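Local atomic coordinates of metallo-beta-lactamase domain-containing protein (Thermotoga maritima, PDB entry 3H3E), a protein that binds zinc and is probably a metal-dependent hydrolase or transferase of the metallo-beta-lactamase superfamily, its precise reaction being unknown. Residues Ile200-Gly205 and Val229-Pro234; Asp215-Ile220 and Val243-Arg248; Ala223-Gly228 and Glu249-Ile254. The protein carries 2 engineered substitutions. One frame throughout, in Å; residues are numbered along the deposited sequence.

Interaction 1 (Ile200-Gly205 and Val229-Pro234); sequences IKMVVG and VETVVP
Backbone hydrogen bonds do most of the joining here, between neighbouring parallel strands whose axes approach to 4.7 Å. Val203 faces its partner with both polar groups: its N donates to Thr231 O at 3.0 Å, and its O accepts from Val233 N at 2.9 Å along an almost straight path (171°). Gly205 N continues the pattern to Val233 O (3.0 Å). At the other end Lys201 O is gripped twice, by Thr231 N in the carbonyl plane (3.1 Å) and by Glu230 N from above it (3.0 Å).

Apolar packing flanks these bonds. On one face Met202, a selenomethionine, runs alongside Thr231, and its bend at chi3 (-66°) brings CE to 3.9 Å from Thr231 CG2; Val204 and Val233 meet at their beta carbons beyond. On the other face the branches of Val229 diverge, CG2 meeting Ile200 CG2 and CG1 lying 3.8 Å from Val203 CG2. Phe224 of helix 214-226 packs on this face, as befits a beta-alpha-beta crossover, while strand 173-178 bonds the far edge of 200-204. Polarity is thus spent within the sheet, and both faces offer mainly hydrocarbon to the core.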
loop_
_atom_site.group_PDB
_atom_site.type_symbol
_atom_site.label_atom_id
_atom_site.label_comp_id
_atom_site.label_asym_id
_atom_site.label_seq_id
_atom_site.Cartn_x
_atom_site.Cartn_y
_atom_site.Cartn_z
ATOM N N ILE A 200 6.565 -0.286 16.152
ATOM C CA ILE A 200 6.028 -0.873 14.937
ATOM C C ILE A 200 6.042 -2.405 15.053
ATOM O O ILE A 200 7.098 -3.021 15.157
ATOM C CB ILE A 200 6.808 -0.395 13.697
ATOM C CG1 ILE A 200 6.663 1.115 13.533
ATOM C CG2 ILE A 200 6.306 -1.080 12.443
ATOM C CD1 ILE A 200 7.549 1.705 12.461
ATOM N N LYS A 201 4.858 -3.006 15.060
ATOM C CA LYS A 201 4.718 -4.441 15.261
ATOM C C LYS A 201 4.845 -5.203 13.946
ATOM O O LYS A 201 5.685 -6.094 13.827
ATOM C CB LYS A 201 3.367 -4.757 15.921
ATOM C CG LYS A 201 3.001 -6.242 15.968
ATOM C CD LYS A 201 1.618 -6.450 16.601
ATOM C CE LYS A 201 1.274 -7.923 16.841
ATOM N NZ LYS A 201 0.935 -8.644 15.578
HETATM N N MSE A 202 4.013 -4.840 12.965
HETATM C CA MSE A 202 3.902 -5.569 11.701
HETATM C C MSE A 202 3.817 -4.622 10.502
HETATM O O MSE A 202 3.164 -3.581 10.560
HETATM C CB MSE A 202 2.660 -6.464 11.734
HETATM C CG MSE A 202 2.422 -7.295 10.486
HETATM SE SE MSE A 202 0.951 -8.344 10.564
HETATM C CE MSE A 202 1.380 -9.494 11.848
ATOM N N VAL A 203 4.470 -4.991 9.407
ATOM C CA VAL A 203 4.372 -4.217 8.172
ATOM C C VAL A 203 3.938 -5.099 7.016
ATOM O O VAL A 203 4.584 -6.089 6.732
ATOM C CB VAL A 203 5.709 -3.585 7.798
ATOM C CG1 VAL A 203 5.543 -2.675 6.608
ATOM C CG2 VAL A 203 6.275 -2.829 8.979
ATOM N N VAL A 204 2.844 -4.746 6.350
ATOM C CA VAL A 204 2.400 -5.525 5.213
ATOM C C VAL A 204 2.158 -4.687 3.964
ATOM O O VAL A 204 1.649 -3.584 4.046
ATOM C CB VAL A 204 1.170 -6.379 5.573
ATOM C CG1 VAL A 204 0.551 -5.890 6.865
ATOM C CG2 VAL A 204 0.163 -6.385 4.424
ATOM N N GLY A 205 2.557 -5.202 2.806
ATOM C CA GLY A 205 2.301 -4.509 1.554
ATOM C C GLY A 205 3.485 -4.573 0.621
ATOM O O GLY A 205 4.443 -5.282 0.898
ATOM N N VAL A 229 10.899 -3.803 14.188
ATOM C CA VAL A 229 9.731 -4.405 13.563
ATOM C C VAL A 229 9.766 -5.918 13.779
ATOM O O VAL A 229 10.807 -6.553 13.604
ATOM C CB VAL A 229 9.650 -4.077 12.062
ATOM C CG1 VAL A 229 8.415 -4.697 11.461
ATOM C CG2 VAL A 229 9.633 -2.585 11.860
ATOM N N GLU A 230 8.629 -6.489 14.160
ATOM C CA GLU A 230 8.578 -7.892 14.547
ATOM C C GLU A 230 8.213 -8.823 13.391
ATOM O O GLU A 230 8.852 -9.858 13.214
ATOM C CB GLU A 230 7.632 -8.088 15.741
ATOM C CG GLU A 230 7.603 -9.505 16.293
ATOM C CD GLU A 230 8.999 -10.051 16.576
ATOM O OE1 GLU A 230 9.806 -9.325 17.202
ATOM O OE2 GLU A 230 9.286 -11.204 16.178
ATOM N N THR A 231 7.202 -8.454 12.603
ATOM C CA THR A 231 6.713 -9.302 11.511
ATOM C C THR A 231 6.592 -8.501 10.233
ATOM O O THR A 231 6.116 -7.372 10.262
ATOM C CB THR A 231 5.309 -9.843 11.803
ATOM O OG1 THR A 231 5.265 -10.401 13.116
ATOM C CG2 THR A 231 4.901 -10.907 10.788
ATOM N N VAL A 232 7.007 -9.095 9.114
ATOM C CA VAL A 232 6.871 -8.463 7.802
ATOM C C VAL A 232 6.188 -9.387 6.791
ATOM O O VAL A 232 6.501 -10.566 6.695
ATOM C CB VAL A 232 8.227 -7.957 7.243
ATOM C CG1 VAL A 232 8.031 -7.253 5.911
ATOM C CG2 VAL A 232 8.863 -6.995 8.222
ATOM N N VAL A 233 5.241 -8.821 6.050
ATOM C CA VAL A 233 4.462 -9.531 5.050
ATOM C C VAL A 233 4.569 -8.757 3.736
ATOM O O VAL A 233 3.778 -7.843 3.469
ATOM C CB VAL A 233 2.981 -9.596 5.481
ATOM C CG1 VAL A 233 2.172 -10.485 4.544
ATOM C CG2 VAL A 233 2.877 -10.077 6.911
ATOM N N PRO A 234 5.567 -9.105 2.913
ATOM C CA PRO A 234 5.868 -8.369 1.679
ATOM C C PRO A 234 5.055 -8.863 0.489
ATOM O O PRO A 234 5.110 -10.050 0.163
ATOM C CB PRO A 234 7.360 -8.666 1.454
ATOM C CG PRO A 234 7.800 -9.536 2.620
ATOM C CD PRO A 234 6.566 -10.146 3.181
#

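Interaction 2 (Asp215-Ile220 and Val243-Arg248); sequences DEIEKI and VDIFKR
This is helix-helix packing with an apolar centre and a charged rim, between helix 214-226 and helix 240-249, which lie beside the C-terminal mixed sheet of the metallo-beta-lactamase fold. The axes of the two segments pass 9.8 Å apart and cross at -42°, so the helices run in broadly the same direction and stay close over about one turn.

Ile217 and Ile245 point at each other and carry the centre. Each holds CG2 anti to its backbone N, and the two side chains cross obliquely: Ile217 CG2 touches Ile245 CG2 at 3.8 Å and reaches Ile245 CD1 at the same 3.8 Å, fitting between the two branches. To one side the aliphatic part of Glu218 lies across Ile245, with CG 4.1 Å from Ile245 CG2. Beyond CG the chain is extended, which carries the carboxylate to the rim, where OE2 forms a long salt bridge with Arg248 NH2 (3.4 Å). The carboxylate comes in at the edge of the guanidinium, near its plane, yet the two planes stand 85° apart, so the groups touch through one oxygen and one nitrogen. Ile245 CG1 lies over one guanidinium face. Glu249 brings a second carboxylate close to Glu218 OE2, a repulsion that Arg248 may offset and that could raise the affinity of either acid for a proton.

On the other side of the isoleucines, Ile220 CG2 meets Phe246 CZ obliquely at 4.2 Å. There the contact turns inward: Ile220 also packs on Ile185 and Asp186 of helix 185-193, Phe246 sets its ring edge-to-face with Phe224 farther along helix 214-226, and Ile245 touches Val221 one turn beyond Ile217. Phe246 also packs on Val232 of strand 231-235, which puts this corner of the contact against the sheet.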
loop_
_atom_site.group_PDB
_atom_site.type_symbol
_atom_site.label_atom_id
_atom_site.label_comp_id
_atom_site.label_asym_id
_atom_site.label_seq_id
_atom_site.Cartn_x
_atom_site.Cartn_y
_atom_site.Cartn_z
ATOM N N ASP A 215 22.504 -3.992 -2.052
ATOM C CA ASP A 215 22.938 -3.046 -1.028
ATOM C C ASP A 215 21.763 -2.201 -0.574
ATOM O O ASP A 215 21.518 -2.049 0.623
ATOM C CB ASP A 215 24.053 -2.131 -1.551
ATOM C CG ASP A 215 25.423 -2.786 -1.509
ATOM O OD1 ASP A 215 25.784 -3.345 -0.451
ATOM O OD2 ASP A 215 26.141 -2.734 -2.535
ATOM N N GLU A 216 21.038 -1.643 -1.539
ATOM C CA GLU A 216 19.886 -0.811 -1.231
ATOM C C GLU A 216 18.908 -1.575 -0.350
ATOM O O GLU A 216 18.447 -1.063 0.656
ATOM C CB GLU A 216 19.207 -0.319 -2.510
ATOM C CG GLU A 216 19.985 0.772 -3.253
ATOM C CD GLU A 216 19.232 1.321 -4.466
ATOM O OE1 GLU A 216 18.946 0.540 -5.401
ATOM O OE2 GLU A 216 18.935 2.537 -4.489
ATOM N N ILE A 217 18.619 -2.813 -0.714
ATOM C CA ILE A 217 17.716 -3.650 0.070
ATOM C C ILE A 217 18.199 -4.009 1.481
ATOM O O ILE A 217 17.404 -4.099 2.413
ATOM C CB ILE A 217 17.390 -4.945 -0.663
ATOM C CG1 ILE A 217 16.709 -4.641 -2.006
ATOM C CG2 ILE A 217 16.546 -5.839 0.228
ATOM C CD1 ILE A 217 16.760 -5.801 -2.988
ATOM N N GLU A 218 19.496 -4.222 1.644
ATOM C CA GLU A 218 20.033 -4.556 2.962
ATOM C C GLU A 218 19.923 -3.374 3.916
ATOM O O GLU A 218 19.579 -3.533 5.080
ATOM C CB GLU A 218 21.477 -5.024 2.835
ATOM C CG GLU A 218 21.616 -6.241 1.938
ATOM C CD GLU A 218 23.009 -6.827 1.939
ATOM O OE1 GLU A 218 23.886 -6.260 2.628
ATOM O OE2 GLU A 218 23.219 -7.856 1.253
ATOM N N LYS A 219 20.216 -2.189 3.400
ATOM C CA LYS A 219 20.066 -0.961 4.148
ATOM C C LYS A 219 18.617 -0.831 4.665
ATOM O O LYS A 219 18.366 -0.283 5.747
ATOM C CB LYS A 219 20.415 0.208 3.225
ATOM C CG LYS A 219 21.413 1.214 3.787
ATOM C CD LYS A 219 20.840 2.026 4.952
ATOM C CE LYS A 219 21.953 2.728 5.754
ATOM N NZ LYS A 219 22.740 1.798 6.635
ATOM N N ILE A 220 17.665 -1.337 3.881
ATOM C CA ILE A 220 16.254 -1.257 4.236
ATOM C C ILE A 220 15.932 -2.267 5.326
ATOM O O ILE A 220 15.334 -1.913 6.349
ATOM C CB ILE A 220 15.356 -1.472 3.003
ATOM C CG1 ILE A 220 15.270 -0.180 2.193
ATOM C CG2 ILE A 220 13.954 -1.934 3.398
ATOM C CD1 ILE A 220 14.691 -0.376 0.817
ATOM N N VAL A 243 12.831 -10.336 -0.961
ATOM C CA VAL A 243 12.267 -11.191 0.073
ATOM C C VAL A 243 13.310 -12.161 0.612
ATOM O O VAL A 243 13.385 -12.380 1.823
ATOM C CB VAL A 243 11.064 -11.988 -0.424
ATOM C CG1 VAL A 243 10.548 -12.879 0.686
ATOM C CG2 VAL A 243 9.965 -11.052 -0.913
ATOM N N ASP A 244 14.113 -12.742 -0.277
ATOM C CA ASP A 244 15.168 -13.662 0.148
ATOM C C ASP A 244 16.117 -12.958 1.103
ATOM O O ASP A 244 16.554 -13.537 2.096
ATOM C CB ASP A 244 15.948 -14.232 -1.049
ATOM C CG ASP A 244 15.213 -15.370 -1.755
ATOM O OD1 ASP A 244 14.123 -15.781 -1.292
ATOM O OD2 ASP A 244 15.735 -15.852 -2.783
ATOM N N ILE A 245 16.438 -11.703 0.802
ATOM C CA ILE A 245 17.293 -10.909 1.686
ATOM C C ILE A 245 16.625 -10.662 3.042
ATOM O O ILE A 245 17.271 -10.795 4.084
ATOM C CB ILE A 245 17.699 -9.571 1.044
ATOM C CG1 ILE A 245 18.627 -9.822 -0.153
ATOM C CG2 ILE A 245 18.347 -8.661 2.071
ATOM C CD1 ILE A 245 18.947 -8.580 -0.959
ATOM N N PHE A 246 15.336 -10.316 3.028
ATOM C CA PHE A 246 14.557 -10.207 4.264
ATOM C C PHE A 246 14.640 -11.511 5.050
ATOM O O PHE A 246 14.929 -11.497 6.238
ATOM C CB PHE A 246 13.082 -9.862 3.996
ATOM C CG PHE A 246 12.764 -8.387 4.035
ATOM C CD1 PHE A 246 12.236 -7.808 5.176
ATOM C CD2 PHE A 246 12.958 -7.584 2.918
ATOM C CE1 PHE A 246 11.930 -6.446 5.213
ATOM C CE2 PHE A 246 12.655 -6.225 2.947
ATOM C CZ PHE A 246 12.141 -5.660 4.097
ATOM N N LYS A 247 14.391 -12.641 4.397
ATOM C CA LYS A 247 14.407 -13.923 5.108
ATOM C C LYS A 247 15.754 -14.234 5.775
ATOM O O LYS A 247 15.795 -14.879 6.825
ATOM C CB LYS A 247 13.963 -15.088 4.211
ATOM C CG LYS A 247 12.510 -15.006 3.719
ATOM C CD LYS A 247 11.912 -16.396 3.490
ATOM C CE LYS A 247 10.508 -16.363 2.864
ATOM N NZ LYS A 247 10.506 -16.707 1.401
ATOM N N ARG A 248 16.851 -13.758 5.188
ATOM C CA ARG A 248 18.177 -14.101 5.701
ATOM C C ARG A 248 18.796 -13.038 6.606
ATOM O O ARG A 248 19.814 -13.295 7.244
ATOM C CB ARG A 248 19.150 -14.454 4.561
ATOM C CG ARG A 248 19.951 -13.269 4.041
ATOM C CD ARG A 248 21.289 -13.677 3.428
ATOM N NE ARG A 248 21.978 -12.524 2.844
ATOM C CZ ARG A 248 22.116 -12.306 1.536
ATOM N NH1 ARG A 248 21.628 -13.174 0.656
ATOM N NH2 ARG A 248 22.752 -11.222 1.105
#

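Interaction 3 (Ala223-Gly228 and Glu249-Ile254); sequences AFNELG and EFLGKI
The last turn of helix 214-226 meets the chain just as it leaves helix 240-249, Asn225 CA lying 6.3 Å from Leu251 CA, before the second segment passes through Gly252 into strand 253-254.

Asn225 supplies the polar link, its amide bonded at both ends to the backbone of the passing chain. ND2 donates to Glu249 O (3.0 Å, 161°), with the acceptor close to the amide plane. OD1 accepts from Leu251 N (3.0 Å) in an almost straight bond of 176°, though this donor sits above the carbonyl plane of the side chain. Two bonds in opposite senses fix the rotation of the amide and satisfy the carbonyl of the last helical residue, Glu249, and the N-H of Leu251 just beyond the helix.

The helix that bears Asn225 closes in a Schellman motif, Gly228 taking positive phi, and leads into strand 231-235; the chain it holds leads into strand 253-254, the next strand of the same mixed sheet. Lys253 makes backbone hydrogen bonds with Glu230 and Val232 there.

Phe250, with CG anti to its backbone N, turns its ring into the angle between helix and sheet. The ring and the Asn225 amide are nearly parallel, 8° apart, and Phe250 CD1 lies by Asn225 OD1. Phe224 CB packs obliquely on Phe250 CE1 at 3.8 Å, and Val232 of the sheet also touches the Phe250 ring. Gly252 N lies over one face of that ring, towards its rim. Outward, Leu251 crosses the amide at about a right angle, its CG 3.7 Å from Asn225 CG.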
loop_
_atom_site.group_PDB
_atom_site.type_symbol
_atom_site.label_atom_id
_atom_site.label_comp_id
_atom_site.label_asym_id
_atom_site.label_seq_id
_atom_site.Cartn_x
_atom_site.Cartn_y
_atom_site.Cartn_z
ATOM N N ALA A 223 16.950 -1.072 8.526
ATOM C CA ALA A 223 16.002 -0.140 9.157
ATOM C C ALA A 223 14.866 -0.871 9.858
ATOM O O ALA A 223 14.474 -0.501 10.959
ATOM C CB ALA A 223 15.435 0.853 8.146
ATOM N N PHE A 224 14.323 -1.901 9.216
ATOM C CA PHE A 224 13.305 -2.721 9.860
ATOM C C PHE A 224 13.844 -3.234 11.195
ATOM O O PHE A 224 13.180 -3.140 12.226
ATOM C CB PHE A 224 12.914 -3.894 8.971
ATOM C CG PHE A 224 11.845 -3.570 7.945
ATOM C CD1 PHE A 224 12.146 -2.864 6.804
ATOM C CD2 PHE A 224 10.543 -4.015 8.115
ATOM C CE1 PHE A 224 11.172 -2.590 5.863
ATOM C CE2 PHE A 224 9.560 -3.744 7.173
ATOM C CZ PHE A 224 9.873 -3.034 6.047
ATOM N N ASN A 225 15.063 -3.759 11.182
ATOM C CA ASN A 225 15.667 -4.267 12.409
ATOM C C ASN A 225 15.869 -3.184 13.449
ATOM O O ASN A 225 15.454 -3.328 14.594
ATOM C CB ASN A 225 16.992 -4.959 12.104
ATOM C CG ASN A 225 16.796 -6.295 11.427
ATOM O OD1 ASN A 225 15.730 -6.910 11.539
ATOM N ND2 ASN A 225 17.817 -6.755 10.721
ATOM N N GLU A 226 16.515 -2.100 13.035
ATOM C CA GLU A 226 16.775 -0.963 13.905
ATOM C C GLU A 226 15.511 -0.470 14.599
ATOM O O GLU A 226 15.556 -0.055 15.770
ATOM C CB GLU A 226 17.366 0.195 13.104
ATOM C CG GLU A 226 18.686 -0.099 12.428
ATOM C CD GLU A 226 19.848 -0.126 13.386
ATOM O OE1 GLU A 226 19.662 0.224 14.575
ATOM O OE2 GLU A 226 20.957 -0.499 12.947
ATOM N N LEU A 227 14.391 -0.494 13.875
ATOM C CA LEU A 227 13.141 0.047 14.414
ATOM C C LEU A 227 12.374 -0.992 15.213
ATOM O O LEU A 227 11.303 -0.709 15.731
ATOM C CB LEU A 227 12.259 0.637 13.313
ATOM C CG LEU A 227 12.774 1.861 12.520
ATOM C CD1 LEU A 227 11.832 2.195 11.383
ATOM C CD2 LEU A 227 12.965 3.097 13.386
ATOM N N GLY A 228 12.932 -2.195 15.313
ATOM C CA GLY A 228 12.325 -3.262 16.087
ATOM C C GLY A 228 11.038 -3.832 15.509
ATOM O O GLY A 228 10.169 -4.293 16.251
ATOM N N GLU A 249 18.199 -11.852 6.671
ATOM C CA GLU A 249 18.791 -10.766 7.456
ATOM C C GLU A 249 17.837 -10.093 8.443
ATOM O O GLU A 249 18.266 -9.448 9.398
ATOM C CB GLU A 249 19.413 -9.730 6.531
ATOM C CG GLU A 249 20.655 -10.244 5.832
ATOM C CD GLU A 249 21.348 -9.173 5.028
ATOM O OE1 GLU A 249 20.936 -7.999 5.141
ATOM O OE2 GLU A 249 22.299 -9.504 4.286
ATOM N N PHE A 250 16.544 -10.236 8.207
ATOM C CA PHE A 250 15.551 -9.668 9.098
ATOM C C PHE A 250 15.490 -10.537 10.345
ATOM O O PHE A 250 15.394 -11.756 10.253
ATOM C CB PHE A 250 14.195 -9.597 8.400
ATOM C CG PHE A 250 13.088 -9.039 9.253
ATOM C CD1 PHE A 250 13.155 -7.749 9.750
ATOM C CD2 PHE A 250 11.960 -9.797 9.524
ATOM C CE1 PHE A 250 12.138 -7.232 10.517
ATOM C CE2 PHE A 250 10.933 -9.285 10.292
ATOM C CZ PHE A 250 11.027 -8.000 10.791
ATOM N N LEU A 251 15.559 -9.896 11.506
ATOM C CA LEU A 251 15.611 -10.579 12.792
ATOM C C LEU A 251 14.264 -11.135 13.246
ATOM O O LEU A 251 14.192 -11.920 14.187
ATOM C CB LEU A 251 16.154 -9.621 13.848
ATOM C CG LEU A 251 17.610 -9.200 13.647
ATOM C CD1 LEU A 251 18.052 -8.281 14.740
ATOM C CD2 LEU A 251 18.506 -10.410 13.591
ATOM N N GLY A 252 13.195 -10.735 12.573
ATOM C CA GLY A 252 11.866 -11.182 12.941
ATOM C C GLY A 252 11.293 -12.207 11.982
ATOM O O GLY A 252 12.029 -12.908 11.278
ATOM N N LYS A 253 9.970 -12.293 11.960
ATOM C CA LYS A 253 9.275 -13.268 11.132
ATOM C C LYS A 253 8.847 -12.657 9.802
ATOM O O LYS A 253 8.321 -11.547 9.762
ATOM C CB LYS A 253 8.057 -13.821 11.880
ATOM C CG LYS A 253 7.100 -14.631 11.031
ATOM C CD LYS A 253 5.976 -15.219 11.873
ATOM C CE LYS A 253 5.580 -16.595 11.362
ATOM N NZ LYS A 253 6.755 -17.521 11.295
ATOM N N ILE A 254 9.106 -13.375 8.713
ATOM C CA ILE A 254 8.586 -12.997 7.412
ATOM C C ILE A 254 7.501 -13.982 7.020
ATOM O O ILE A 254 7.691 -15.191 7.119
ATOM C CB ILE A 254 9.671 -12.991 6.325
ATOM C CG1 ILE A 254 10.706 -11.902 6.604
ATOM C CG2 ILE A 254 9.043 -12.778 4.960
ATOM C CD1 ILE A 254 11.775 -12.340 7.562
#

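Overall arrangement
The three contacts form one cluster on the same side of the chain's centre: interactions 1 and 3 lie about 9 Å apart between centres, 2 and 3 about 10 Å, 1 and 2 about 14 Å. Along the chain their segments alternate, running strand 200-204, helix 214-226, strand 231-235, helix 240-249, strand 253-254. Interactions 2 and 3 share helix 214-226; interactions 1 and 3 meet in the sheet, where strands 231-235 and 253-254 are neighbours. Phe224, Val232 and Phe246 pack together where all three converge. Cys235, ending its strand, is disulfide-bonded to Cys257, which also ties strand 231-235 covalently to the chain just after strand 253-254.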